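Local atomic coordinates of metallocarboxypeptidase (Trypanosoma cruzi, PDB entry 3DWC), a protein that probably removes single amino acids from the C-terminal end of peptides with broad specificity, sparing proline, as a metal-dependent carboxypeptidase of the M32 family. Residues P130-L135 / V410-G415; C216-D221 / M315-P320; D448-R451 / K457-A460. All blocks are in the same frame, centred on the assembly; numbering follows the deposited sequence.

Contact 1 (P130-L135 / V410-G415)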
# COMPACT_ATOMS: atom_id res chain seq x y z
N PRO B 130 18.18 7.38 -32.82
CA PRO B 130 18.22 5.94 -33.13
C PRO B 130 17.13 5.16 -32.40
O PRO B 130 16.42 4.37 -33.02
CB PRO B 130 19.63 5.51 -32.69
CG PRO B 130 20.42 6.79 -32.63
CD PRO B 130 19.43 7.83 -32.19
N THR B 131 17.01 5.41 -31.09
CA THR B 131 15.88 4.88 -30.30
C THR B 131 14.54 5.27 -30.93
O THR B 131 13.72 4.41 -31.19
CB THR B 131 15.86 5.44 -28.85
OG1 THR B 131 17.07 5.10 -28.16
CG2 THR B 131 14.67 4.86 -28.08
N LEU B 132 14.35 6.57 -31.17
CA LEU B 132 13.07 7.08 -31.67
C LEU B 132 12.66 6.36 -32.96
O LEU B 132 11.51 5.95 -33.09
CB LEU B 132 13.14 8.62 -31.84
CG LEU B 132 11.88 9.53 -31.93
CD1 LEU B 132 11.73 10.12 -33.32
CD2 LEU B 132 10.53 8.90 -31.45
N LYS B 133 13.61 6.18 -33.89
CA LYS B 133 13.37 5.39 -35.11
C LYS B 133 12.85 3.99 -34.81
O LYS B 133 12.01 3.48 -35.55
CB LYS B 133 14.65 5.27 -35.96
CG LYS B 133 15.00 6.54 -36.75
CD LYS B 133 16.46 6.54 -37.25
CE LYS B 133 16.61 5.97 -38.67
NZ LYS B 133 16.45 4.49 -38.76
N GLU B 134 13.35 3.36 -33.74
CA GLU B 134 12.95 1.98 -33.37
C GLU B 134 11.55 1.94 -32.72
O GLU B 134 10.77 1.02 -32.96
CB GLU B 134 13.95 1.34 -32.40
CG GLU B 134 15.30 0.99 -33.01
CD GLU B 134 16.16 0.20 -32.03
OE1 GLU B 134 17.19 0.74 -31.55
OE2 GLU B 134 15.77 -0.95 -31.71
N LEU B 135 11.28 2.93 -31.87
CA LEU B 135 9.93 3.13 -31.30
C LEU B 135 8.89 3.24 -32.41
O LEU B 135 7.96 2.45 -32.46
CB LEU B 135 9.91 4.38 -30.43
CG LEU B 135 10.71 4.22 -29.14
CD1 LEU B 135 10.89 5.54 -28.44
CD2 LEU B 135 10.04 3.18 -28.21
N VAL B 410 7.34 12.43 -21.99
CA VAL B 410 7.76 11.03 -21.75
C VAL B 410 7.04 9.98 -22.62
O VAL B 410 7.57 8.90 -22.89
CB VAL B 410 7.50 10.65 -20.26
CG1 VAL B 410 6.02 10.50 -19.99
CG2 VAL B 410 8.29 9.37 -19.88
N HIS B 411 5.85 10.34 -23.09
CA HIS B 411 4.89 9.42 -23.69
C HIS B 411 5.48 8.43 -24.69
O HIS B 411 5.23 7.23 -24.59
CB HIS B 411 3.74 10.23 -24.33
CG HIS B 411 2.90 10.95 -23.32
ND1 HIS B 411 3.40 11.94 -22.50
CD2 HIS B 411 1.60 10.78 -22.96
CE1 HIS B 411 2.45 12.36 -21.68
NE2 HIS B 411 1.34 11.67 -21.94
N TRP B 412 6.26 8.92 -25.65
CA TRP B 412 6.77 8.02 -26.68
C TRP B 412 7.83 7.04 -26.13
O TRP B 412 7.92 5.90 -26.61
CB TRP B 412 7.31 8.82 -27.86
CG TRP B 412 6.28 9.63 -28.58
CD1 TRP B 412 4.91 9.58 -28.42
CD2 TRP B 412 6.54 10.60 -29.60
NE1 TRP B 412 4.31 10.48 -29.28
CE2 TRP B 412 5.28 11.11 -30.01
CE3 TRP B 412 7.70 11.10 -30.20
CZ2 TRP B 412 5.16 12.10 -31.01
CZ3 TRP B 412 7.58 12.08 -31.20
CH2 TRP B 412 6.32 12.56 -31.59
N SER B 413 8.61 7.47 -25.15
CA SER B 413 9.53 6.58 -24.42
C SER B 413 8.82 5.39 -23.82
O SER B 413 9.32 4.26 -23.89
CB SER B 413 10.20 7.33 -23.28
OG SER B 413 10.89 8.43 -23.81
N GLY B 414 7.65 5.65 -23.23
CA GLY B 414 6.93 4.63 -22.47
C GLY B 414 5.95 3.89 -23.34
O GLY B 414 5.02 3.26 -22.83
N GLY B 415 6.13 4.00 -24.66
CA GLY B 415 5.32 3.25 -25.60
C GLY B 415 3.85 3.62 -25.62
O GLY B 415 3.00 2.74 -25.76
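L135 lays its branched end over the backbone carbonyl of W412, with CD1 3.5 Å from W412 O and CD2 3.8 Å from that same oxygen. Both methyls face the oxygen from the same side, and CG stands behind them at 4.1 Å, so the leucine meets the carbonyl with its isopropyl end. CD1 also comes near the backbone of the next residue, 4.4 Å from S413 CA. One helical turn is enough to bring in a second leucine: L132 sends CD2 to within 3.8 Å of W412 CE3, on the benzene half of the indole, and approaches that ring at a slant. L132 turns CG anti to the backbone N (chi1 -161°), which carries a side chain that leaves the helix at an angle over to the indole.

The pyrrole side of W412 has a different partner: NE1 is hydrogen-bonded to E369 OE2. The indole is thus fixed at its N-H, with L132 touching its benzene half and F417 packing against the ring as well. W412 O closes a type I turn by accepting the N-H of G415 at 3.3 Å, in the loop between helices 382-394 and 421-441.

What joins helix 125-147 to this loop is therefore wholly apolar on the helix side: leucine methyls against an indole whose N-H is taken by E369 of helix 358-374, and a carbonyl that already accepts G415 N within the loop. Such a buried contact relies on fit and on the exclusion of water, without any directional bond.

Contact 2 (C216-D221 / M315-P320)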
# COMPACT_ATOMS: atom_id res chain seq x y z
N CYS B 216 -7.59 22.30 -0.08
CA CYS B 216 -7.83 21.24 -1.04
C CYS B 216 -8.88 20.24 -0.53
O CYS B 216 -9.79 19.88 -1.28
CB CYS B 216 -6.51 20.54 -1.36
SG CYS B 216 -5.39 21.50 -2.48
N ARG B 217 -8.74 19.77 0.71
CA ARG B 217 -9.72 18.86 1.28
C ARG B 217 -11.07 19.51 1.35
O ARG B 217 -12.08 18.83 1.23
CB ARG B 217 -9.35 18.42 2.71
CG ARG B 217 -8.11 17.56 2.76
CD ARG B 217 -7.76 17.07 4.18
NE ARG B 217 -6.54 16.31 3.98
CZ ARG B 217 -6.50 15.01 3.67
NH1 ARG B 217 -7.61 14.27 3.62
NH2 ARG B 217 -5.30 14.46 3.45
N PHE B 218 -11.10 20.82 1.63
CA PHE B 218 -12.35 21.55 1.70
C PHE B 218 -13.01 21.44 0.33
O PHE B 218 -14.18 21.16 0.23
CB PHE B 218 -12.16 23.01 2.09
CG PHE B 218 -13.42 23.82 1.97
CD1 PHE B 218 -14.42 23.70 2.91
CD2 PHE B 218 -13.62 24.66 0.89
CE1 PHE B 218 -15.59 24.41 2.78
CE2 PHE B 218 -14.78 25.37 0.76
CZ PHE B 218 -15.76 25.27 1.70
N PHE B 219 -12.23 21.61 -0.73
CA PHE B 219 -12.80 21.50 -2.05
C PHE B 219 -13.18 20.10 -2.46
O PHE B 219 -14.22 19.92 -3.10
CB PHE B 219 -12.01 22.27 -3.10
CG PHE B 219 -12.26 23.76 -3.02
CD1 PHE B 219 -13.38 24.32 -3.62
CD2 PHE B 219 -11.37 24.60 -2.35
CE1 PHE B 219 -13.62 25.71 -3.55
CE2 PHE B 219 -11.59 25.95 -2.29
CZ PHE B 219 -12.72 26.51 -2.88
N MET B 220 -12.43 19.10 -2.00
CA MET B 220 -12.86 17.75 -2.18
C MET B 220 -14.24 17.53 -1.48
O MET B 220 -15.10 16.84 -2.04
CB MET B 220 -11.82 16.79 -1.65
CG MET B 220 -10.54 16.83 -2.48
SD MET B 220 -9.24 15.80 -1.86
CE MET B 220 -9.81 14.15 -2.32
N ASP B 221 -14.46 18.14 -0.30
CA ASP B 221 -15.80 18.13 0.33
C ASP B 221 -16.90 18.84 -0.48
O ASP B 221 -18.06 18.38 -0.56
CB ASP B 221 -15.75 18.77 1.73
CG ASP B 221 -15.04 17.89 2.76
OD1 ASP B 221 -14.85 16.66 2.54
OD2 ASP B 221 -14.69 18.44 3.83
N MET B 315 -15.07 31.73 -9.03
CA MET B 315 -14.20 32.73 -8.40
C MET B 315 -14.88 33.44 -7.24
O MET B 315 -14.24 33.87 -6.29
CB MET B 315 -13.69 33.74 -9.45
CG MET B 315 -12.79 33.13 -10.54
SD MET B 315 -11.41 32.11 -9.94
CE MET B 315 -12.05 30.46 -10.10
N GLU B 316 -16.20 33.60 -7.38
CA GLU B 316 -17.01 34.23 -6.36
C GLU B 316 -17.07 33.42 -5.09
O GLU B 316 -17.01 33.97 -3.99
CB GLU B 316 -18.41 34.45 -6.88
CG GLU B 316 -18.46 35.34 -8.07
CD GLU B 316 -19.90 35.72 -8.44
OE1 GLU B 316 -20.74 35.86 -7.51
OE2 GLU B 316 -20.15 35.83 -9.67
N PHE B 317 -17.21 32.11 -5.26
CA PHE B 317 -17.02 31.19 -4.16
C PHE B 317 -15.56 31.07 -3.64
O PHE B 317 -15.31 31.02 -2.43
CB PHE B 317 -17.52 29.81 -4.57
CG PHE B 317 -17.61 28.86 -3.41
CD1 PHE B 317 -18.68 28.93 -2.52
CD2 PHE B 317 -16.65 27.88 -3.23
CE1 PHE B 317 -18.77 28.04 -1.43
CE2 PHE B 317 -16.74 26.98 -2.16
CZ PHE B 317 -17.81 27.07 -1.27
N LEU B 318 -14.60 31.00 -4.54
CA LEU B 318 -13.21 30.77 -4.17
C LEU B 318 -12.55 31.91 -3.38
O LEU B 318 -11.87 31.67 -2.36
CB LEU B 318 -12.37 30.51 -5.43
CG LEU B 318 -10.86 30.31 -5.21
CD1 LEU B 318 -10.59 29.14 -4.27
CD2 LEU B 318 -10.14 30.17 -6.55
N ALA B 319 -12.72 33.13 -3.87
CA ALA B 319 -12.01 34.28 -3.30
C ALA B 319 -12.07 34.41 -1.78
O ALA B 319 -11.00 34.54 -1.11
CB ALA B 319 -12.44 35.57 -3.99
N PRO B 320 -13.28 34.39 -1.20
CA PRO B 320 -13.36 34.43 0.27
C PRO B 320 -12.82 33.21 1.02
O PRO B 320 -12.48 33.33 2.20
CB PRO B 320 -14.89 34.53 0.54
CG PRO B 320 -15.53 34.79 -0.76
CD PRO B 320 -14.62 34.32 -1.82
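F317 is the bump of this contact, and F218 and F219 form the hollow that takes it. One side of the F317 ring, atoms CD2, CE2 and CZ, fits into the notch where the rims of the F218 and F219 rings come together. F219 CE1 lies 3.6 Å from F317 CE2, at the edge of the F317 ring and in its plane. F218 CE2 also comes to 3.9 Å from F317 CE2, which here sits at the edge of the F218 ring. The F219 and F317 planes are almost perpendicular, 83° apart, with centroids separated by 6.0 Å; the side chains run past one another in opposite senses.

The hollow owes its shape to a contact inside helix 209-222. F218 swings its ring anti to the backbone N (chi1 172°), whereas F219 keeps CG beside its own N. With these torsions the two rings pack on each other, F218 CD2 standing 3.9 Å above one face of F219, out toward its rim.

A second, smaller bump is L318, which places CD1 3.7 Å from F219 CZ, its side chain crossing the phenylalanine at about a right angle, so that the far end of the F219 ring is gripped by both F317 and L318.

The axes of segments 216-221 and 315-320 pass 12.7 Å apart, with their directions at 144°. R321, one turn further along helix 312-326, makes a cation-pi contact with F317 and also touches F218, while L318 continues to L262 on helix 259-276, which carries the cobalt ligands H267 and H271.

Contact 3 (D448-R451 / K457-A460). With ALA (alanine), chain P; SO4 (sulfate ion), chain R.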
# COMPACT_ATOMS: atom_id res chain seq x y z
N ASP B 448 -25.68 29.68 -9.93
CA ASP B 448 -25.94 29.76 -8.50
C ASP B 448 -25.31 28.60 -7.75
O ASP B 448 -24.74 28.82 -6.69
CB ASP B 448 -27.44 29.81 -8.17
CG ASP B 448 -28.04 31.12 -8.48
OD1 ASP B 448 -27.27 32.02 -8.83
OD2 ASP B 448 -29.30 31.24 -8.38
N CYS B 449 -25.43 27.37 -8.27
CA CYS B 449 -24.76 26.21 -7.70
C CYS B 449 -23.25 26.40 -7.59
O CYS B 449 -22.66 26.12 -6.56
CB CYS B 449 -25.03 24.95 -8.54
SG CYS B 449 -26.78 24.41 -8.58
N ILE B 450 -22.63 26.86 -8.67
CA ILE B 450 -21.20 27.07 -8.69
C ILE B 450 -20.80 28.18 -7.71
O ILE B 450 -19.96 27.95 -6.85
CB ILE B 450 -20.68 27.38 -10.13
CG1 ILE B 450 -20.87 26.15 -11.07
CG2 ILE B 450 -19.19 27.75 -10.08
CD1 ILE B 450 -20.61 26.40 -12.61
N ARG B 451 -21.39 29.36 -7.81
CA ARG B 451 -20.95 30.48 -6.99
C ARG B 451 -21.19 30.28 -5.49
O ARG B 451 -20.46 30.85 -4.69
CB ARG B 451 -21.53 31.82 -7.51
CG ARG B 451 -22.90 32.15 -7.12
CD ARG B 451 -23.43 33.35 -7.97
NE ARG B 451 -24.83 33.55 -7.72
CZ ARG B 451 -25.33 34.06 -6.59
NH1 ARG B 451 -26.64 34.20 -6.46
NH2 ARG B 451 -24.53 34.47 -5.59
N LYS B 457 -26.64 19.26 -7.59
CA LYS B 457 -27.58 19.13 -8.73
C LYS B 457 -26.76 18.86 -10.00
O LYS B 457 -27.16 18.11 -10.94
CB LYS B 457 -28.37 20.41 -8.90
CG LYS B 457 -29.59 20.51 -8.02
CD LYS B 457 -30.19 21.88 -8.14
CE LYS B 457 -31.41 22.01 -7.26
NZ LYS B 457 -32.21 23.20 -7.69
N ILE B 458 -25.57 19.46 -10.02
CA ILE B 458 -24.69 19.29 -11.14
C ILE B 458 -24.13 17.88 -11.08
O ILE B 458 -24.21 17.16 -12.06
CB ILE B 458 -23.59 20.35 -11.19
CG1 ILE B 458 -24.16 21.78 -11.27
CG2 ILE B 458 -22.67 20.15 -12.44
CD1 ILE B 458 -23.01 22.86 -11.14
N LEU B 459 -23.62 17.47 -9.91
CA LEU B 459 -22.99 16.16 -9.77
C LEU B 459 -24.02 15.08 -10.05
O LEU B 459 -23.68 14.07 -10.65
CB LEU B 459 -22.35 15.97 -8.37
CG LEU B 459 -21.30 17.01 -7.94
CD1 LEU B 459 -20.94 16.86 -6.47
CD2 LEU B 459 -20.07 16.92 -8.88
N ALA B 460 -25.29 15.29 -9.66
CA ALA B 460 -26.32 14.31 -9.93
C ALA B 460 -26.57 14.08 -11.41
O ALA B 460 -26.77 12.95 -11.85
CB ALA B 460 -27.63 14.68 -9.24
N ALA P . -27.83 19.24 -3.53
CA ALA P . -29.02 18.46 -3.93
C ALA P . -28.69 17.31 -4.88
O ALA P . -29.40 17.07 -5.87
CB ALA P . -30.06 19.41 -4.57
S SO4 R . -26.82 36.21 -3.27
O1 SO4 R . -27.29 37.41 -2.58
O2 SO4 R . -27.90 35.22 -3.36
O3 SO4 R . -26.36 36.61 -4.60
O4 SO4 R . -25.72 35.61 -2.52
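I458 makes most of this small contact with a single methyl: its CD1 lies 3.9 Å from C449 CB and equally 3.9 Å from I450 CG1, touching two successive residues of the preceding helix. The two isoleucine side chains cross at about a right angle. In I458, CG1 lies anti to the carbonyl carbon and the chain then continues extended (chi2 173°), which puts the terminal methyl at full stretch toward helix 443-451. K457 adds its aliphatic stem, CD standing 4.3 Å from C449 SG.

The same aliphatic stem also meets a ligand: K457 CG is 3.7 Å from CB of a bound alanine, and a bound glycine lies about 6 Å from the lysine side chain. On the far flank of helix 443-451, R451 NE donates to D448 OD1 at 3.1 Å in a salt bridge to the residue three positions earlier, met on the anti side of the carboxylate and 34° out of its plane. The outer nitrogens of that arginine, NH1 and NH2, both reach a sulfate, probably from the crystallisation liquor, through weak hydrogen bonds; the closest is NH2 to sulfate O3 at 3.0 Å. The sulfur lies in the guanidinium plane at its edge. Held at two sides, the guanidinium is probably restrained in its rotation.

A short connection separates the two helices, and its D454 and L455, with G456, line the pocket of the bound glycine. I450 passes on to A313 and F314 of helix 312-326 and to I308 of helix 294-309, where I458 touches F303; that helix also supplies the cobalt ligand E298.

Along the chain, contact 1 spans the longest interval, and contact 2 falls within it; contact 3 follows both, near the C-terminal end. Contact 1 stands apart, its centre about 41 Å from that of contact 2 and 43 Å from that of contact 3, across the centre of the chain. Contacts 2 and 3 are neighbours, with centres about 13 Å apart, and they touch: E316 and F317 of helix 312-326 pack against I450 and R451, so this helix is common ground between them. All six segments belong to one largely helical M32 fold, in which contacts 1 and 2 join parts far apart in sequence, while contact 3 packs two consecutive helices.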